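Local coordinates for putative GAF sensor protein (Burkholderia vietnamiensis, PDB 5HL6) that probably reduces free L-methionine-(R)-S-oxide to methionine, as a GAF-domain member of the free methionine sulfoxide reductase family, at residues B[39-44]-B[167-172]; B[26-31]-B[159-164]. All blocks are in the same frame, centred on the assembly; numbering follows the deposited sequence.

Interaction 1: residues B[39-44]-B[167-172]; sequences PDLIAN and EHAWQK
The indole of Trp170 meets Leu41 obliquely at the pyrrole corner: Leu41 CD2 lies 3.6 Å from Trp170 CD1, and the two side chains run alongside each other. Both have CG anti to the backbone N (chi1 175° for Leu41, -169° for Trp170). Leu41 CD1, the other branch, rests on the helix backbone, 3.9 Å from Trp170 CA. The amide of Asn44 has its ND2 3.8 Å from Ala169 CB, a methyl that also touches Asn44 CB. No direct hydrogen bond joins the two segments. A water does so instead: it donates to Pro39 O and to Ala169 O (3.0 Å) and accepts from Asn44 ND2 (3.0 Å). Asn44 ND2 also donates to Glu38 O, so two bonds grip the nitrogen and help set the rotation of this buried amide. Lys172, bent at chi3 (86°), curls back along its helix so that NZ donates to His168 O at 3.0 Å, in the carbonyl plane; NZ also bonds to Glu38 O, tying the loop to the helix. Asp40 N-caps helix 41-55, its OD2 accepting from Ala43 N (2.9 Å) through the anti lone pair. In this GAF fold the contact pins the start of helix 41-55 against the C-terminal part of helix 152-176; Val35 of helix 20-35 touches Asn44, and Val73 and Val74 of strand 72-77 of the second subunit pack on Asp40 and Ala43.

Interaction 2: residues B[26-31]-B[159-164]; sequences TLAEQA and EALCRV
This is a buried helix-helix contact of the GAF fold made by apolar side chains, with no hydrogen bond between the segments; helix 20-35 runs alongside helix 152-176, which also meets strand 123-130 of the antiparallel sheet. The two short segments are nearly parallel, their N-to-C directions 14° apart, and their axes come within 9.2 Å. Leu27, Ala28 and Ala31 face Leu161 and Val164, and all five are buried. Alanine at 28 and 31 brings the backbone itself into the interface: Ala28 and Leu161 form the nearest pair, with CA atoms 5.4 Å apart. Val164 reaches across with both methyls. Val164 CG1, anti to the backbone N (chi1 168°), lies 3.9 Å from Ala31 CB, whereas CG2 sits beside the backbone N and approaches the carbonyl oxygen and methyl of Ala28. The two methyls of Val164 thus span Ala28 and Ala31, about one helical turn apart. Leu161 works one turn earlier on its helix. Its CG is anti to the carbonyl carbon (chi1 -66°), which carries the branched end closer to helix 20-35 than the direction of its CB would suggest. The side chains of Leu27 and Leu161 cross at about a right angle, Leu27 CD2 meeting Leu161 CD1 at 3.8 Å. Both leucines also touch helix 41-55, Leu27 at Leu51 and Ser55, Leu161 at Phe48 and Val52, while Cys162 turns to Val127 and Leu129 of the sheet. The other methyl of Leu161, CD2, lies against the backbone of Ala28, 3.6 Å from Ala28 N.

Helix 152-176 serves both contacts. Interaction 2 uses its middle, facing helix 20-35, and interaction 1 the turns that follow, facing the start of helix 41-55; residues 164 and 167 lie only three positions apart. The centres are about 13 Å apart. Helices 20-35 and 41-55 follow each other in the chain, so together the two contacts dock this helical pair on the long C-terminal helix. Their character differs: 26-31 with 159-164 is buried and made by apolar side chains, whereas 39-44 with 167-172 is partly buried, water-bridged and borders the second subunit. Neither contact includes Cys83 or Cys117, which form a disulfide in this protein, and no ligand or catalytic residue is established at either.

Interaction 1: residues B[39-44]-B[167-172]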
loop_
_atom_site.group_PDB
_atom_site.type_symbol
_atom_site.label_atom_id
_atom_site.label_comp_id
_atom_site.label_asym_id
_atom_site.label_seq_id
_atom_site.Cartn_x
_atom_site.Cartn_y
_atom_site.Cartn_z
ATOM N N PRO B 39 10.579 11.107 6.687
ATOM C CA PRO B 39 9.970 11.214 8.020
ATOM C C PRO B 39 8.597 10.569 8.136
ATOM O O PRO B 39 8.223 10.136 9.229
ATOM C CB PRO B 39 9.890 12.731 8.249
ATOM C CG PRO B 39 9.923 13.320 6.893
ATOM C CD PRO B 39 10.801 12.426 6.077
ATOM N N ASP B 40 7.837 10.490 7.037
ATOM C CA ASP B 40 6.431 10.113 7.124
ATOM C C ASP B 40 6.272 8.610 7.328
ATOM O O ASP B 40 6.732 7.806 6.510
ATOM C CB ASP B 40 5.669 10.556 5.879
ATOM C CG ASP B 40 4.176 10.400 6.049
ATOM O OD1 ASP B 40 3.550 11.340 6.588
ATOM O OD2 ASP B 40 3.643 9.335 5.662
ATOM N N LEU B 41 5.573 8.241 8.406
ATOM C CA LEU B 41 5.466 6.841 8.809
ATOM C C LEU B 41 4.610 6.045 7.829
ATOM O O LEU B 41 4.953 4.918 7.468
ATOM C CB LEU B 41 4.875 6.765 10.212
ATOM C CG LEU B 41 4.605 5.341 10.711
ATOM C CD1 LEU B 41 5.917 4.552 10.770
ATOM C CD2 LEU B 41 3.905 5.348 12.079
ATOM N N ILE B 42 3.502 6.624 7.379
ATOM C CA ILE B 42 2.614 5.912 6.464
ATOM C C ILE B 42 3.304 5.690 5.122
ATOM O O ILE B 42 3.205 4.609 4.534
ATOM C CB ILE B 42 1.287 6.676 6.329
ATOM C CG1 ILE B 42 0.516 6.598 7.648
ATOM C CG2 ILE B 42 0.436 6.123 5.167
ATOM C CD1 ILE B 42 0.149 5.176 8.031
ATOM N N ALA B 43 4.059 6.688 4.645
ATOM C CA ALA B 43 4.836 6.516 3.419
ATOM C C ALA B 43 5.833 5.373 3.566
ATOM O O ALA B 43 5.980 4.537 2.664
ATOM C CB ALA B 43 5.580 7.819 3.073
ATOM N N ASN B 44 6.549 5.331 4.691
ATOM C CA ASN B 44 7.515 4.254 4.891
ATOM C C ASN B 44 6.823 2.896 4.978
ATOM O O ASN B 44 7.316 1.912 4.419
ATOM C CB ASN B 44 8.363 4.524 6.139
ATOM C CG ASN B 44 9.348 5.648 5.914
ATOM O OD1 ASN B 44 9.876 5.803 4.809
ATOM N ND2 ASN B 44 9.584 6.449 6.940
ATOM N N GLU B 167 12.909 0.255 13.778
ATOM C CA GLU B 167 14.015 1.114 14.199
ATOM C C GLU B 167 14.138 2.361 13.326
ATOM O O GLU B 167 14.303 3.474 13.841
ATOM C CB GLU B 167 15.329 0.327 14.193
ATOM N N HIS B 168 14.090 2.204 12.007
ATOM C CA HIS B 168 14.433 3.306 11.109
ATOM C C HIS B 168 13.218 4.033 10.546
ATOM O O HIS B 168 13.384 5.003 9.794
ATOM C CB HIS B 168 15.324 2.797 9.970
ATOM C CG HIS B 168 16.666 2.310 10.430
ATOM N ND1 HIS B 168 17.775 3.128 10.494
ATOM C CD2 HIS B 168 17.073 1.092 10.864
ATOM C CE1 HIS B 168 18.808 2.432 10.936
ATOM N NE2 HIS B 168 18.409 1.195 11.171
ATOM N N ALA B 169 12.005 3.599 10.884
ATOM C CA ALA B 169 10.818 4.366 10.526
ATOM C C ALA B 169 9.969 4.670 11.750
ATOM O O ALA B 169 9.722 5.844 12.039
ATOM C CB ALA B 169 9.984 3.637 9.458
ATOM N N TRP B 170 9.520 3.653 12.491
ATOM C CA TRP B 170 8.539 3.905 13.542
ATOM C C TRP B 170 9.180 4.582 14.748
ATOM O O TRP B 170 8.737 5.660 15.173
ATOM C CB TRP B 170 7.847 2.606 13.966
ATOM C CG TRP B 170 6.657 2.878 14.836
ATOM C CD1 TRP B 170 5.353 2.986 14.432
ATOM C CD2 TRP B 170 6.655 3.098 16.252
ATOM N NE1 TRP B 170 4.544 3.250 15.510
ATOM C CE2 TRP B 170 5.316 3.322 16.639
ATOM C CE3 TRP B 170 7.653 3.106 17.236
ATOM C CZ2 TRP B 170 4.948 3.560 17.967
ATOM C CZ3 TRP B 170 7.287 3.362 18.553
ATOM C CH2 TRP B 170 5.942 3.576 18.908
ATOM N N GLN B 171 10.202 3.945 15.335
ATOM C CA GLN B 171 10.837 4.497 16.533
ATOM C C GLN B 171 11.509 5.829 16.236
ATOM O O GLN B 171 11.537 6.723 17.091
ATOM C CB GLN B 171 11.861 3.517 17.092
ATOM C CG GLN B 171 12.275 3.826 18.538
ATOM C CD GLN B 171 11.183 3.460 19.530
ATOM O OE1 GLN B 171 10.723 2.314 19.566
ATOM N NE2 GLN B 171 10.773 4.426 20.355
ATOM N N LYS B 172 12.086 5.960 15.039
ATOM C CA LYS B 172 12.641 7.240 14.599
ATOM C C LYS B 172 11.601 8.355 14.699
ATOM O O LYS B 172 11.875 9.433 15.242
ATOM C CB LYS B 172 13.157 7.109 13.164
ATOM C CG LYS B 172 13.445 8.441 12.464
ATOM C CD LYS B 172 13.826 8.251 10.993
ATOM C CE LYS B 172 12.595 8.190 10.069
ATOM N NZ LYS B 172 12.944 7.704 8.691
HETATM O O HOH W 1 8.774 7.329 9.647
#

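Interaction 2: residues B[26-31]-B[159-164]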
loop_
_atom_site.group_PDB
_atom_site.type_symbol
_atom_site.label_atom_id
_atom_site.label_comp_id
_atom_site.label_asym_id
_atom_site.label_seq_id
_atom_site.Cartn_x
_atom_site.Cartn_y
_atom_site.Cartn_z
ATOM N N THR B 26 20.418 -8.637 2.221
ATOM C CA THR B 26 20.376 -7.635 1.161
ATOM C C THR B 26 19.086 -6.824 1.218
ATOM O O THR B 26 19.104 -5.595 1.071
ATOM C CB THR B 26 20.530 -8.319 -0.199
ATOM O OG1 THR B 26 21.854 -8.854 -0.314
ATOM C CG2 THR B 26 20.272 -7.341 -1.342
ATOM N N LEU B 27 17.957 -7.500 1.446
ATOM C CA LEU B 27 16.669 -6.816 1.508
ATOM C C LEU B 27 16.585 -5.883 2.714
ATOM O O LEU B 27 15.981 -4.806 2.622
ATOM C CB LEU B 27 15.544 -7.856 1.525
ATOM C CG LEU B 27 14.106 -7.388 1.305
ATOM C CD1 LEU B 27 14.006 -6.508 0.069
ATOM C CD2 LEU B 27 13.168 -8.586 1.176
ATOM N N ALA B 28 17.220 -6.256 3.832
ATOM C CA ALA B 28 17.241 -5.395 5.011
ATOM C C ALA B 28 17.990 -4.098 4.738
ATOM O O ALA B 28 17.586 -3.024 5.205
ATOM C CB ALA B 28 17.875 -6.137 6.188
ATOM N N GLU B 29 19.095 -4.177 3.999
ATOM C CA GLU B 29 19.825 -2.958 3.661
ATOM C C GLU B 29 19.018 -2.090 2.707
ATOM O O GLU B 29 19.009 -0.860 2.835
ATOM C CB GLU B 29 21.188 -3.301 3.060
ATOM C CG GLU B 29 21.937 -2.090 2.516
ATOM C CD GLU B 29 22.181 -1.004 3.567
ATOM O OE1 GLU B 29 22.625 -1.338 4.687
ATOM O OE2 GLU B 29 21.929 0.187 3.268
ATOM N N GLN B 30 18.327 -2.712 1.746
ATOM C CA GLN B 30 17.432 -1.955 0.877
ATOM C C GLN B 30 16.333 -1.285 1.686
ATOM O O GLN B 30 16.025 -0.104 1.478
ATOM C CB GLN B 30 16.815 -2.866 -0.178
ATOM C CG GLN B 30 17.765 -3.404 -1.204
ATOM C CD GLN B 30 17.052 -4.310 -2.171
ATOM O OE1 GLN B 30 16.758 -5.463 -1.854
ATOM N NE2 GLN B 30 16.741 -3.790 -3.353
ATOM N N ALA B 31 15.721 -2.036 2.611
ATOM C CA ALA B 31 14.686 -1.474 3.472
ATOM C C ALA B 31 15.222 -0.312 4.297
ATOM O O ALA B 31 14.553 0.718 4.439
ATOM C CB ALA B 31 14.108 -2.558 4.385
ATOM N N GLU B 159 11.776 -11.279 10.763
ATOM C CA GLU B 159 11.979 -10.541 12.005
ATOM C C GLU B 159 13.062 -9.483 11.842
ATOM O O GLU B 159 12.945 -8.379 12.382
ATOM C CB GLU B 159 12.311 -11.506 13.147
ATOM C CG GLU B 159 11.086 -12.316 13.573
ATOM C CD GLU B 159 11.394 -13.385 14.603
ATOM O OE1 GLU B 159 12.586 -13.693 14.815
ATOM O OE2 GLU B 159 10.428 -13.925 15.185
ATOM N N ALA B 160 14.110 -9.790 11.076
ATOM C CA ALA B 160 15.152 -8.798 10.846
ATOM C C ALA B 160 14.628 -7.653 9.988
ATOM O O ALA B 160 14.989 -6.494 10.214
ATOM C CB ALA B 160 16.379 -9.446 10.207
ATOM N N LEU B 161 13.770 -7.949 9.005
ATOM C CA LEU B 161 13.173 -6.870 8.218
ATOM C C LEU B 161 12.319 -5.971 9.098
ATOM O O LEU B 161 12.378 -4.742 8.988
ATOM C CB LEU B 161 12.335 -7.432 7.061
ATOM C CG LEU B 161 13.074 -8.175 5.951
ATOM C CD1 LEU B 161 12.117 -8.610 4.867
ATOM C CD2 LEU B 161 14.189 -7.287 5.373
ATOM N N CYS B 162 11.527 -6.573 9.997
ATOM C CA CYS B 162 10.666 -5.773 10.859
ATOM C C CYS B 162 11.478 -4.926 11.834
ATOM O O CYS B 162 11.065 -3.808 12.154
ATOM C CB CYS B 162 9.667 -6.674 11.591
ATOM S SG CYS B 162 8.412 -7.364 10.450
ATOM N N ARG B 163 12.636 -5.415 12.296
ATOM C CA ARG B 163 13.493 -4.577 13.134
ATOM C C ARG B 163 13.935 -3.327 12.383
ATOM O O ARG B 163 14.046 -2.246 12.974
ATOM C CB ARG B 163 14.712 -5.358 13.626
ATOM C CG ARG B 163 14.377 -6.360 14.708
ATOM C CD ARG B 163 15.623 -6.836 15.458
ATOM N NE ARG B 163 16.439 -7.751 14.665
ATOM C CZ ARG B 163 16.169 -9.045 14.501
ATOM N NH1 ARG B 163 15.090 -9.579 15.063
ATOM N NH2 ARG B 163 16.972 -9.802 13.764
ATOM N N VAL B 164 14.195 -3.449 11.079
ATOM C CA VAL B 164 14.572 -2.271 10.301
ATOM C C VAL B 164 13.427 -1.269 10.279
ATOM O O VAL B 164 13.626 -0.069 10.507
ATOM C CB VAL B 164 15.001 -2.671 8.879
ATOM C CG1 VAL B 164 15.106 -1.438 7.995
ATOM C CG2 VAL B 164 16.331 -3.405 8.930
#